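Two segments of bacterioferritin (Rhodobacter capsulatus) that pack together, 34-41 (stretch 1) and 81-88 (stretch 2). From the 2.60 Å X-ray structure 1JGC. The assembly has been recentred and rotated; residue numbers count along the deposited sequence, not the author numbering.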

ATOM      1  N   ASP A  34      24.711 -38.514   8.846  1.00 28.25           N
ATOM      2  CA  ASP A  34      26.108 -38.798   8.512  1.00 27.81           C
ATOM      3  C   ASP A  34      26.225 -39.748   7.308  1.00 27.28           C
ATOM      4  O   ASP A  34      27.255 -39.756   6.623  1.00 27.33           O
ATOM      5  N   TRP A  35      25.177 -40.536   7.049  1.00 25.00           N
ATOM      6  CA  TRP A  35      25.172 -41.454   5.909  1.00 23.70           C
ATOM      7  C   TRP A  35      24.827 -40.701   4.634  1.00 23.30           C
ATOM      8  O   TRP A  35      24.965 -41.228   3.529  1.00 23.29           O
ATOM      9  N   GLY A  36      24.372 -39.463   4.790  1.00 23.20           N
ATOM     10  CA  GLY A  36      24.015 -38.661   3.639  1.00 22.30           C
ATOM     11  C   GLY A  36      22.570 -38.846   3.232  1.00 22.50           C
ATOM     12  O   GLY A  36      22.164 -38.425   2.149  1.00 24.97           O
ATOM     13  N   LEU A  37      21.785 -39.478   4.092  1.00 21.15           N
ATOM     14  CA  LEU A  37      20.371 -39.705   3.808  1.00 20.70           C
ATOM     15  C   LEU A  37      19.546 -38.645   4.542  1.00 20.82           C
ATOM     16  O   LEU A  37      18.738 -38.959   5.412  1.00 20.71           O
ATOM     17  N   ALA A  38      19.753 -37.386   4.169  1.00 20.20           N
ATOM     18  CA  ALA A  38      19.081 -36.258   4.801  1.00 19.42           C
ATOM     19  C   ALA A  38      17.563 -36.356   4.916  1.00 19.65           C
ATOM     20  O   ALA A  38      16.995 -36.012   5.951  1.00 19.75           O
ATOM     21  N   LYS A  39      16.902 -36.824   3.867  1.00 20.29           N
ATOM     22  CA  LYS A  39      15.447 -36.909   3.891  1.00 22.06           C
ATOM     23  C   LYS A  39      14.951 -37.943   4.879  1.00 23.29           C
ATOM     24  O   LYS A  39      13.902 -37.775   5.500  1.00 24.27           O
ATOM     25  N   MET A  40      15.710 -39.019   5.030  1.00 23.08           N
ATOM     26  CA  MET A  40      15.346 -40.047   5.982  1.00 22.48           C
ATOM     27  C   MET A  40      15.616 -39.465   7.380  1.00 22.89           C
ATOM     28  O   MET A  40      14.852 -39.668   8.321  1.00 22.53           O
ATOM     29  N   ALA A  41      16.700 -38.709   7.490  1.00 22.57           N
ATOM     30  CA  ALA A  41      17.097 -38.095   8.747  1.00 22.66           C
ATOM     31  C   ALA A  41      16.062 -37.113   9.294  1.00 23.64           C
ATOM     32  O   ALA A  41      15.756 -37.129  10.489  1.00 21.96           O
ATOM     33  N   GLU A  81      22.348 -50.405  12.276  1.00 30.56           N
ATOM     34  CA  GLU A  81      23.664 -50.049  11.763  1.00 31.43           C
ATOM     35  C   GLU A  81      23.589 -49.708  10.289  1.00 30.57           C
ATOM     36  O   GLU A  81      24.618 -49.529   9.632  1.00 30.38           O
ATOM     37  N   GLY A  82      22.363 -49.617   9.779  1.00 28.88           N
ATOM     38  CA  GLY A  82      22.152 -49.284   8.383  1.00 28.12           C
ATOM     39  C   GLY A  82      20.752 -48.763   8.122  1.00 28.21           C
ATOM     40  O   GLY A  82      19.879 -48.845   8.992  1.00 28.78           O
ATOM     41  N   PRO A  83      20.499 -48.216   6.926  1.00 27.83           N
ATOM     42  CA  PRO A  83      19.171 -47.686   6.589  1.00 27.42           C
ATOM     43  C   PRO A  83      18.012 -48.611   6.965  1.00 26.69           C
ATOM     44  O   PRO A  83      17.157 -48.246   7.762  1.00 26.83           O
ATOM     45  N   ARG A  84      17.985 -49.810   6.397  1.00 27.26           N
ATOM     46  CA  ARG A  84      16.891 -50.736   6.675  1.00 26.90           C
ATOM     47  C   ARG A  84      16.792 -51.165   8.135  1.00 26.84           C
ATOM     48  O   ARG A  84      15.692 -51.281   8.665  1.00 26.45           O
ATOM     49  N   GLU A  85      17.928 -51.395   8.789  1.00 26.96           N
ATOM     50  CA  GLU A  85      17.907 -51.816  10.189  1.00 27.57           C
ATOM     51  C   GLU A  85      17.254 -50.781  11.102  1.00 27.74           C
ATOM     52  O   GLU A  85      16.542 -51.150  12.048  1.00 27.52           O
ATOM     53  N   THR A  86      17.506 -49.495  10.842  1.00 25.90           N
ATOM     54  CA  THR A  86      16.927 -48.444  11.682  1.00 25.23           C
ATOM     55  C   THR A  86      15.403 -48.470  11.569  1.00 24.89           C
ATOM     56  O   THR A  86      14.694 -48.236  12.552  1.00 23.45           O
ATOM     57  N   LEU A  87      14.902 -48.769  10.372  1.00 24.61           N
ATOM     58  CA  LEU A  87      13.461 -48.852  10.178  1.00 25.75           C
ATOM     59  C   LEU A  87      12.964 -50.031  11.003  1.00 26.78           C
ATOM     60  O   LEU A  87      11.931 -49.946  11.665  1.00 27.66           O
ATOM     61  N   GLU A  88      13.715 -51.128  10.963  1.00 27.37           N
ATOM     62  CA  GLU A  88      13.359 -52.324  11.704  1.00 28.41           C
ATOM     63  C   GLU A  88      13.382 -52.061  13.203  1.00 26.59           C
ATOM     64  O   GLU A  88      12.451 -52.423  13.930  1.00 25.19           O
TER

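Packing of stretch 1 (residues 34-41) against stretch 2 (residues 81-88) in bacterioferritin. Stretch 1 passes from the end of one helix through a turn at Gly36 into the next helix; stretch 2 runs from a loop into a helix at Pro83. Side chains of stretch 1 meet both backbone and side chains of stretch 2, without a hydrogen bond or salt bridge between them; 289 Å² is buried, both sides summed. Asp34 (chi1 t) is out of reach of stretch 2. Trp35 points toward stretch 2 with chi1 m (-70°) and chi2 -27°, which carries the six-membered part of its indole over the turn that begins the second helix. Its CH2 lies 3.5 Å from Gly82 CA and its CZ2 3.6 Å from Glu81 O, so much of this contact is with backbone. Pro83 CD sits over one face of the ring, 4.1 Å from Trp35 CZ3, whereas Thr86 CG2 lies at the ring edge, 4.0 Å from Trp35 CH2. The CA-to-CB bond of Glu81 points away from stretch 1, with chi1 m, and the closest contact with Trp35 is through its carbonyl O. Gly82, the N-cap of the second helix, has no side chain; a CB here would clash within its own stretch, 2.4 Å from Glu85 OE1.

Gly36 ends the preceding helix in a Schellman motif, and its positive phi (89°) would jam a CB against the carbonyl O of Trp35. Leu37, the N-cap of the next helix, points toward stretch 2 with chi1 m and chi2 t; its CD1 meets Pro83 CG at 3.6 Å. The proline, with a C-gamma exo pucker, thus touches both Trp35 and Leu37. Ala38 and Lys39 make no contact, the lysine extended as m, t, t, t.

Met40 also points toward stretch 2. With chi1 and chi2 both t, its chain reaches out, and chi3 at -144° lies between wells. Its CE ends 3.6 Å from Pro83 O, 3.7 Å from Leu87 CD2 and 3.9 Å from Thr86 OG1, while its SD is 4.4 Å from Pro83 CB. Leu87 (m, t) leaves its backbone sideways, but its end comes nearer to stretch 1. Thr86, with chi1 p, points toward stretch 1; its OG1 donates a hydrogen bond to Pro83 O (2.7 Å) and also bonds to a residue just outside the stretches, while CG2 lies at the indole edge. Ala41 closes the stretch out of reach. Beyond the contact, Arg84 points away and forms a salt bridge from NH1 to Glu88 OE2 (2.8 Å), one helical turn on.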

ATOM      1  CB  ASP A  34      26.836 -39.376   9.737  1.00 28.93           C
ATOM      2  CG  ASP A  34      28.335 -39.574   9.498  1.00 31.95           C
ATOM      3  OD1 ASP A  34      29.013 -38.630   9.019  1.00 34.17           O
ATOM      4  OD2 ASP A  34      28.845 -40.678   9.800  1.00 33.32           O
ATOM      5  CB  TRP A  35      24.161 -42.593   6.105  1.00 23.65           C
ATOM      6  CG  TRP A  35      24.541 -43.576   7.177  1.00 25.00           C
ATOM      7  CD1 TRP A  35      25.807 -43.879   7.598  1.00 25.11           C
ATOM      8  CD2 TRP A  35      23.654 -44.376   7.977  1.00 24.99           C
ATOM      9  NE1 TRP A  35      25.761 -44.808   8.610  1.00 25.29           N
ATOM     10  CE2 TRP A  35      24.454 -45.130   8.861  1.00 24.69           C
ATOM     11  CE3 TRP A  35      22.261 -44.525   8.032  1.00 26.37           C
ATOM     12  CZ2 TRP A  35      23.909 -46.018   9.790  1.00 24.05           C
ATOM     13  CZ3 TRP A  35      21.717 -45.411   8.960  1.00 24.82           C
ATOM     14  CH2 TRP A  35      22.542 -46.144   9.824  1.00 24.89           C
ATOM     15  CB  LEU A  37      19.969 -41.108   4.272  1.00 18.86           C
ATOM     16  CG  LEU A  37      20.870 -42.237   3.752  1.00 19.33           C
ATOM     17  CD1 LEU A  37      20.336 -43.582   4.218  1.00 17.84           C
ATOM     18  CD2 LEU A  37      20.923 -42.196   2.236  1.00 19.01           C
ATOM     19  CB  ALA A  38      19.458 -34.977   4.085  1.00 15.25           C
ATOM     20  CB  LYS A  39      14.927 -37.190   2.488  1.00 22.19           C
ATOM     21  CG  LYS A  39      15.450 -36.166   1.512  1.00 23.46           C
ATOM     22  CD  LYS A  39      14.911 -36.347   0.133  1.00 26.26           C
ATOM     23  CE  LYS A  39      15.391 -35.210  -0.754  1.00 26.58           C
ATOM     24  NZ  LYS A  39      14.864 -35.390  -2.131  1.00 29.84           N
ATOM     25  CB  MET A  40      16.198 -41.282   5.722  1.00 22.02           C
ATOM     26  CG  MET A  40      16.053 -42.397   6.713  1.00 23.86           C
ATOM     27  SD  MET A  40      16.898 -43.897   6.132  1.00 26.98           S
ATOM     28  CE  MET A  40      15.741 -45.141   6.751  1.00 23.76           C
ATOM     29  CB  ALA A  41      18.438 -37.393   8.574  1.00 22.05           C
ATOM     30  CB  GLU A  81      24.671 -51.180  11.989  1.00 34.21           C
ATOM     31  CG  GLU A  81      25.011 -51.396  13.457  1.00 39.98           C
ATOM     32  CD  GLU A  81      26.242 -52.274  13.672  1.00 42.38           C
ATOM     33  OE1 GLU A  81      26.256 -53.423  13.163  1.00 44.73           O
ATOM     34  OE2 GLU A  81      27.189 -51.809  14.359  1.00 42.82           O
ATOM     35  CB  PRO A  83      19.258 -47.464   5.080  1.00 27.26           C
ATOM     36  CG  PRO A  83      20.709 -47.108   4.879  1.00 28.28           C
ATOM     37  CD  PRO A  83      21.439 -48.070   5.796  1.00 27.62           C
ATOM     38  CB  ARG A  84      16.993 -51.975   5.784  1.00 26.63           C
ATOM     39  CG  ARG A  84      15.733 -52.818   5.777  1.00 26.40           C
ATOM     40  CD  ARG A  84      15.839 -53.930   4.753  1.00 27.01           C
ATOM     41  NE  ARG A  84      14.551 -54.563   4.483  1.00 25.40           N
ATOM     42  CZ  ARG A  84      13.873 -55.278   5.371  1.00 24.68           C
ATOM     43  NH1 ARG A  84      14.369 -55.452   6.590  1.00 24.36           N
ATOM     44  NH2 ARG A  84      12.704 -55.818   5.036  1.00 22.34           N
ATOM     45  CB  GLU A  85      19.323 -52.092  10.719  1.00 28.96           C
ATOM     46  CG  GLU A  85      19.977 -53.343  10.193  1.00 33.29           C
ATOM     47  CD  GLU A  85      20.264 -53.258   8.693  1.00 38.30           C
ATOM     48  OE1 GLU A  85      20.902 -52.257   8.250  1.00 38.25           O
ATOM     49  OE2 GLU A  85      19.852 -54.198   7.953  1.00 40.64           O
ATOM     50  CB  THR A  86      17.477 -47.023  11.319  1.00 24.50           C
ATOM     51  OG1 THR A  86      17.205 -46.724   9.949  1.00 24.23           O
ATOM     52  CG2 THR A  86      18.978 -46.958  11.546  1.00 22.59           C
ATOM     53  CB  LEU A  87      13.118 -49.074   8.699  1.00 25.06           C
ATOM     54  CG  LEU A  87      13.435 -47.929   7.743  1.00 24.38           C
ATOM     55  CD1 LEU A  87      13.058 -48.320   6.333  1.00 23.47           C
ATOM     56  CD2 LEU A  87      12.667 -46.694   8.170  1.00 24.00           C
ATOM     57  CB  GLU A  88      14.319 -53.471  11.360  1.00 32.79           C
ATOM     58  CG  GLU A  88      14.168 -54.005   9.940  1.00 38.42           C
ATOM     59  CD  GLU A  88      12.794 -54.643   9.696  1.00 43.44           C
ATOM     60  OE1 GLU A  88      11.804 -54.221  10.361  1.00 43.96           O
ATOM     61  OE2 GLU A  88      12.702 -55.562   8.823  1.00 46.53           O
TER